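Long-range contacts in cyclic nucleotide-binding domain (Methylobacillus flagellatus KT, PDB 3GYD), which binds cyclic AMP through a nucleotide-binding domain of the CAP effector-domain type: residues Q72-G77 / M123-S128; V41-L46 / L160-Q165. All coordinates share one frame; numbering follows the deposited sequence. Where two conformers were deposited one is given.

Contact 1 of 2, residues Q72-G77 / M123-S128. With CMP (adenosine-3',5'-cyclic-monophosphate), chain D.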
# COMPACT_ATOMS: atom_id res chain seq x y z
N GLN B 72 9.16 -23.00 2.74
CA GLN B 72 8.01 -22.11 2.92
C GLN B 72 8.39 -20.90 3.80
O GLN B 72 8.40 -20.97 5.04
CB GLN B 72 6.78 -22.84 3.48
CG GLN B 72 5.51 -22.03 3.29
CD GLN B 72 4.28 -22.87 3.06
OE1 GLN B 72 3.31 -22.75 3.80
NE2 GLN B 72 4.30 -23.69 2.02
N LEU B 73 8.71 -19.81 3.10
CA LEU B 73 9.11 -18.56 3.72
C LEU B 73 7.96 -17.96 4.52
O LEU B 73 8.15 -17.50 5.66
CB LEU B 73 9.60 -17.58 2.66
CG LEU B 73 10.77 -18.07 1.80
CD1 LEU B 73 11.14 -17.05 0.71
CD2 LEU B 73 11.99 -18.44 2.66
N LEU B 74 6.76 -17.97 3.93
CA LEU B 74 5.56 -17.46 4.58
C LEU B 74 4.42 -18.43 4.34
O LEU B 74 4.35 -19.04 3.27
CB LEU B 74 5.18 -16.09 4.03
CG LEU B 74 6.21 -14.96 4.16
CD1 LEU B 74 5.75 -13.72 3.33
CD2 LEU B 74 6.47 -14.61 5.66
N THR B 75 3.54 -18.56 5.32
CA THR B 75 2.39 -19.45 5.26
C THR B 75 1.08 -18.69 5.49
O THR B 75 0.88 -18.04 6.50
CB THR B 75 2.52 -20.55 6.34
OG1 THR B 75 3.74 -21.26 6.11
CG2 THR B 75 1.33 -21.52 6.34
N GLU B 76 0.18 -18.81 4.53
CA GLU B 76 -1.15 -18.23 4.60
C GLU B 76 -1.80 -18.50 5.96
O GLU B 76 -1.77 -19.62 6.48
CB GLU B 76 -2.00 -18.77 3.46
CG GLU B 76 -3.31 -18.06 3.30
CD GLU B 76 -4.19 -18.57 2.16
OE1 GLU B 76 -3.78 -19.42 1.35
OE2 GLU B 76 -5.32 -18.05 2.06
N GLY B 77 -2.37 -17.47 6.57
CA GLY B 77 -3.08 -17.60 7.84
C GLY B 77 -2.19 -17.53 9.07
O GLY B 77 -2.71 -17.46 10.18
N MSE B 123 -2.67 -8.27 10.33
CA MSE B 123 -3.57 -9.37 9.98
C MSE B 123 -2.73 -10.61 9.62
O MSE B 123 -1.52 -10.50 9.38
CB MSE B 123 -4.44 -8.94 8.80
CG MSE B 123 -5.33 -7.76 9.14
SE MSE B 123 -6.69 -8.27 10.41
CE MSE B 123 -7.58 -9.61 9.28
N PRO B 124 -3.36 -11.80 9.59
CA PRO B 124 -2.61 -12.99 9.20
C PRO B 124 -2.08 -12.90 7.76
O PRO B 124 -2.57 -12.08 6.98
CB PRO B 124 -3.66 -14.11 9.27
CG PRO B 124 -4.72 -13.58 10.16
CD PRO B 124 -4.78 -12.13 9.89
N ARG B 125 -1.09 -13.70 7.42
CA ARG B 125 -0.52 -13.68 6.06
C ARG B 125 -1.64 -13.98 5.06
O ARG B 125 -2.45 -14.90 5.27
CB ARG B 125 0.61 -14.72 5.88
CG ARG B 125 1.81 -14.59 6.81
CD ARG B 125 2.53 -13.28 6.62
NE ARG B 125 3.73 -13.18 7.43
CZ ARG B 125 4.55 -12.15 7.43
NH1 ARG B 125 4.33 -11.11 6.64
NH2 ARG B 125 5.63 -12.20 8.19
N SER B 126 -1.65 -13.21 3.98
CA SER B 126 -2.66 -13.28 2.93
C SER B 126 -2.43 -14.44 1.95
O SER B 126 -3.36 -14.86 1.24
CB SER B 126 -2.69 -11.96 2.16
OG SER B 126 -1.52 -11.81 1.36
N ALA B 127 -1.21 -14.94 1.90
CA ALA B 127 -0.81 -15.99 0.97
C ALA B 127 0.43 -16.72 1.53
O ALA B 127 1.08 -16.21 2.44
CB ALA B 127 -0.49 -15.37 -0.40
N SER B 128 0.73 -17.90 0.99
CA SER B 128 1.99 -18.62 1.30
C SER B 128 3.02 -18.20 0.24
O SER B 128 2.64 -17.90 -0.90
CB SER B 128 1.78 -20.14 1.26
OG SER B 128 0.88 -20.55 2.29
P CMP D . 1.67 -10.90 3.57
O1P CMP D . 2.23 -10.42 4.86
O2P CMP D . 0.15 -11.00 3.45
O5' CMP D . 2.20 -12.45 3.36
C5' CMP D . 2.03 -13.10 2.09
C4' CMP D . 2.62 -12.17 1.04
O4' CMP D . 2.35 -12.53 -0.29
C3' CMP D . 2.03 -10.76 1.05
O3' CMP D . 2.35 -10.18 2.30
C2' CMP D . 2.69 -10.17 -0.19
O2' CMP D . 4.03 -9.74 0.10
C1' CMP D . 2.74 -11.41 -1.10
N9 CMP D . 1.76 -11.24 -2.16
C8 CMP D . 0.43 -11.32 -1.99
N7 CMP D . -0.20 -11.07 -3.15
C5 CMP D . 0.72 -10.83 -4.08
C6 CMP D . 0.76 -10.49 -5.50
N6 CMP D . -0.38 -10.38 -6.21
N1 CMP D . 1.96 -10.31 -6.06
C2 CMP D . 3.14 -10.42 -5.40
N3 CMP D . 3.17 -10.72 -4.09
C4 CMP D . 2.04 -10.94 -3.42
O HOH W 1 -1.62 -21.05 0.94
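Leu74 and Arg125 cross beside the cyclic phosphate of bound cyclic AMP, in what corresponds to the phosphate-binding cassette of a cyclic nucleotide-binding beta roll. Methyl CD2 of Leu74 lies over one face of the Arg125 guanidinium, displaced toward the rim of the group and 3.6 Å from CZ of Arg125. Methyl CD1 of Leu74 is directed at the nucleotide, 3.8 Å from O5' of cyclic AMP. A bend at chi2 (-62°) folds the Arg125 chain so that its guanidinium meets the phosphate edge-on: O1P lies at the edge, in the plane of the group, and accepts a hydrogen bond of 2.8 Å from NH1 of Arg125. Tyr82 holds the same group, its carbonyl O accepting from NH2 of Arg125 and its ring making a cation-pi contact. Next in the chain, Ser126 grips a second phosphate oxygen, O2P, with both its backbone N and its OG, the hydroxyl at 2.8 Å.

The backbone of 72-77 is tied to this loop by a nearly straight bond from Gly77 N to Arg125 O (2.9 Å), while Pro124 CB packs on Gly77 O. Farther along, Ser128 CA makes a CH...O contact of 3.1 Å with Leu74 O. Glu76 is held at its far end by Asp96 N on OE1 and by a salt bridge from OE2 to Lys95. Its backbone N donates to Ser128 OG over 2.9 Å with an N-H...O angle of 172°, and a water joins that same hydroxyl to Glu76 OE1.

Contact 2 of 2, residues V41-L46 / L160-Q165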
# COMPACT_ATOMS: atom_id res chain seq x y z
N VAL B 41 15.67 -0.36 -2.90
CA VAL B 41 15.01 0.82 -2.33
C VAL B 41 15.01 1.99 -3.33
O VAL B 41 14.07 2.78 -3.35
CB VAL B 41 15.57 1.24 -0.98
CG1 VAL B 41 15.42 0.07 0.09
CG2 VAL B 41 17.00 1.72 -1.07
N ASN B 42 16.03 2.07 -4.18
CA ASN B 42 16.08 3.17 -5.15
C ASN B 42 15.23 3.00 -6.40
O ASN B 42 15.26 3.82 -7.27
CB ASN B 42 17.51 3.62 -5.43
CG ASN B 42 18.02 4.58 -4.37
OD1 ASN B 42 17.24 5.28 -3.73
ND2 ASN B 42 19.33 4.68 -4.23
N LYS B 43 14.41 1.96 -6.43
CA LYS B 43 13.23 1.93 -7.32
C LYS B 43 12.16 2.96 -6.93
O LYS B 43 11.20 3.18 -7.67
CB LYS B 43 12.57 0.55 -7.29
CG LYS B 43 13.49 -0.63 -7.70
CD LYS B 43 14.16 -0.45 -9.02
CE LYS B 43 14.55 -1.84 -9.53
NZ LYS B 43 15.38 -1.82 -10.73
N ILE B 44 12.31 3.58 -5.77
CA ILE B 44 11.41 4.67 -5.35
C ILE B 44 11.35 5.74 -6.44
O ILE B 44 12.37 6.09 -7.07
CB ILE B 44 11.89 5.30 -4.00
CG1 ILE B 44 10.81 6.20 -3.38
CG2 ILE B 44 13.22 6.03 -4.16
CD1 ILE B 44 11.16 6.70 -2.00
N LYS B 45 10.16 6.27 -6.66
CA LYS B 45 10.01 7.35 -7.65
C LYS B 45 9.24 8.53 -7.07
O LYS B 45 8.65 8.41 -6.01
CB LYS B 45 9.39 6.80 -8.93
CG LYS B 45 8.05 6.25 -8.82
CD LYS B 45 7.67 5.44 -10.09
CE LYS B 45 6.32 4.69 -9.93
NZ LYS B 45 5.59 4.42 -11.22
N LEU B 46 9.35 9.68 -7.72
CA LEU B 46 8.64 10.92 -7.32
C LEU B 46 9.03 11.58 -6.02
O LEU B 46 8.70 12.74 -5.79
CB LEU B 46 7.13 10.68 -7.24
CG LEU B 46 6.41 10.23 -8.48
CD1 LEU B 46 4.87 10.26 -8.23
CD2 LEU B 46 6.80 11.10 -9.65
N LEU B 160 8.55 4.13 3.71
CA LEU B 160 7.07 3.97 3.60
C LEU B 160 6.56 4.29 2.20
O LEU B 160 5.68 3.56 1.69
CB LEU B 160 6.32 4.77 4.64
CG LEU B 160 6.70 4.46 6.11
CD1 LEU B 160 5.89 5.37 7.10
CD2 LEU B 160 6.49 2.97 6.41
N ILE B 161 7.13 5.32 1.57
CA ILE B 161 6.81 5.64 0.17
C ILE B 161 7.21 4.48 -0.76
O ILE B 161 6.49 4.17 -1.74
CB ILE B 161 7.48 6.96 -0.32
CG1 ILE B 161 6.95 8.18 0.46
CG2 ILE B 161 7.28 7.14 -1.83
CD1 ILE B 161 7.86 9.41 0.35
N ARG B 162 8.35 3.85 -0.50
CA ARG B 162 8.78 2.68 -1.28
C ARG B 162 7.79 1.50 -1.18
O ARG B 162 7.46 0.84 -2.16
CB ARG B 162 10.20 2.28 -0.88
CG ARG B 162 10.71 1.05 -1.54
CD ARG B 162 10.91 1.29 -3.04
NE ARG B 162 11.39 0.13 -3.79
CZ ARG B 162 10.63 -0.86 -4.22
NH1 ARG B 162 9.31 -0.87 -4.03
NH2 ARG B 162 11.18 -1.85 -4.92
N LEU B 163 7.30 1.24 0.04
CA LEU B 163 6.31 0.21 0.27
C LEU B 163 4.92 0.57 -0.32
O LEU B 163 4.24 -0.29 -0.85
CB LEU B 163 6.20 -0.07 1.77
CG LEU B 163 7.45 -0.66 2.45
CD1 LEU B 163 7.22 -0.72 3.97
CD2 LEU B 163 7.87 -2.04 1.83
N LEU B 164 4.55 1.85 -0.27
CA LEU B 164 3.34 2.32 -0.93
C LEU B 164 3.36 2.03 -2.42
O LEU B 164 2.41 1.49 -2.96
CB LEU B 164 3.08 3.80 -0.65
CG LEU B 164 2.53 4.16 0.73
CD1 LEU B 164 2.76 5.66 1.05
CD2 LEU B 164 1.08 3.81 0.86
N GLN B 165 4.47 2.35 -3.06
CA GLN B 165 4.65 2.14 -4.49
C GLN B 165 4.75 0.67 -4.87
O GLN B 165 4.28 0.25 -5.94
CB GLN B 165 5.85 2.96 -4.94
CG GLN B 165 5.56 4.45 -4.87
CD GLN B 165 6.77 5.33 -5.17
OE1 GLN B 165 7.90 4.83 -5.29
NE2 GLN B 165 6.53 6.65 -5.32
O HOH W 2 8.87 2.48 -6.35
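Gln165 reaches from the long helix 153-178 to the backbone of Lys45 and binds both of its polar atoms through one side-chain amide. OE1 of Gln165 accepts from Lys45 N at 3.0 Å, and NE2 of Gln165 donates to Lys45 O at 2.8 Å along an almost straight line (178°). The acceptor lies in the amide plane of Gln165, whereas NE2 itself stands above the carbonyl plane of Lys45. With chi1 at -69° and the chain extended beyond CG, the amide is carried clear of the helix to the passing loop. A water donates to OE1 as well and also to Lys43 O, while NE2 has a further acceptor in Ile120 O of the second subunit, so the amide's rotation is fixed from several directions. A leucine in its place would probably leave Lys45 N and O, and Ile120 O of the second subunit, without these partners and loosen this part of the loop's hold on the helix.

Around this pair, Ile44 CD1 packs on Ile161 CG2 (3.9 Å), the two side chains crossing at a slant. One residue on from Ile161, Arg162 runs beside Lys43, pointing the same way, with NH2 of Arg162 3.6 Å from Lys43 CB. CD of Arg162 lies 3.5 Å from Val41 O, which sits at the guanidinium edge and also closes the type I turn by accepting from Ile44 N. The arginine is positioned from outside the contact by Ile40 O in helix 34-41, its strongest polar partner, which accepts from NE.

Farther out, Leu160 packs on Leu164 of the second subunit. The arrangement is consistent with the N-terminal helical region and C-helix of cyclic nucleotide-binding domains, the C-helix here also forming part of the dimer interface.

How the contacts relate
From the N terminus, the chain leaves helix 34-41 and enters the loop 41-46, then passes through helix 52-60 and the strands of the beta roll before helix 153-178 returns to close contact 2. Contact 1 is nested within that long loop: it joins the end of strand 71-74 to the loop between helix 116-121 and strand 128-131, closing a smaller loop that is mostly strand. Contact 1 thus ties parts of the roll together, and contact 2 ties the loop after helix 34-41 to helix 153-178. Their centres are about 23 Å apart, on opposite sides of the chain's centre, and they do not touch, yet both meet the second subunit.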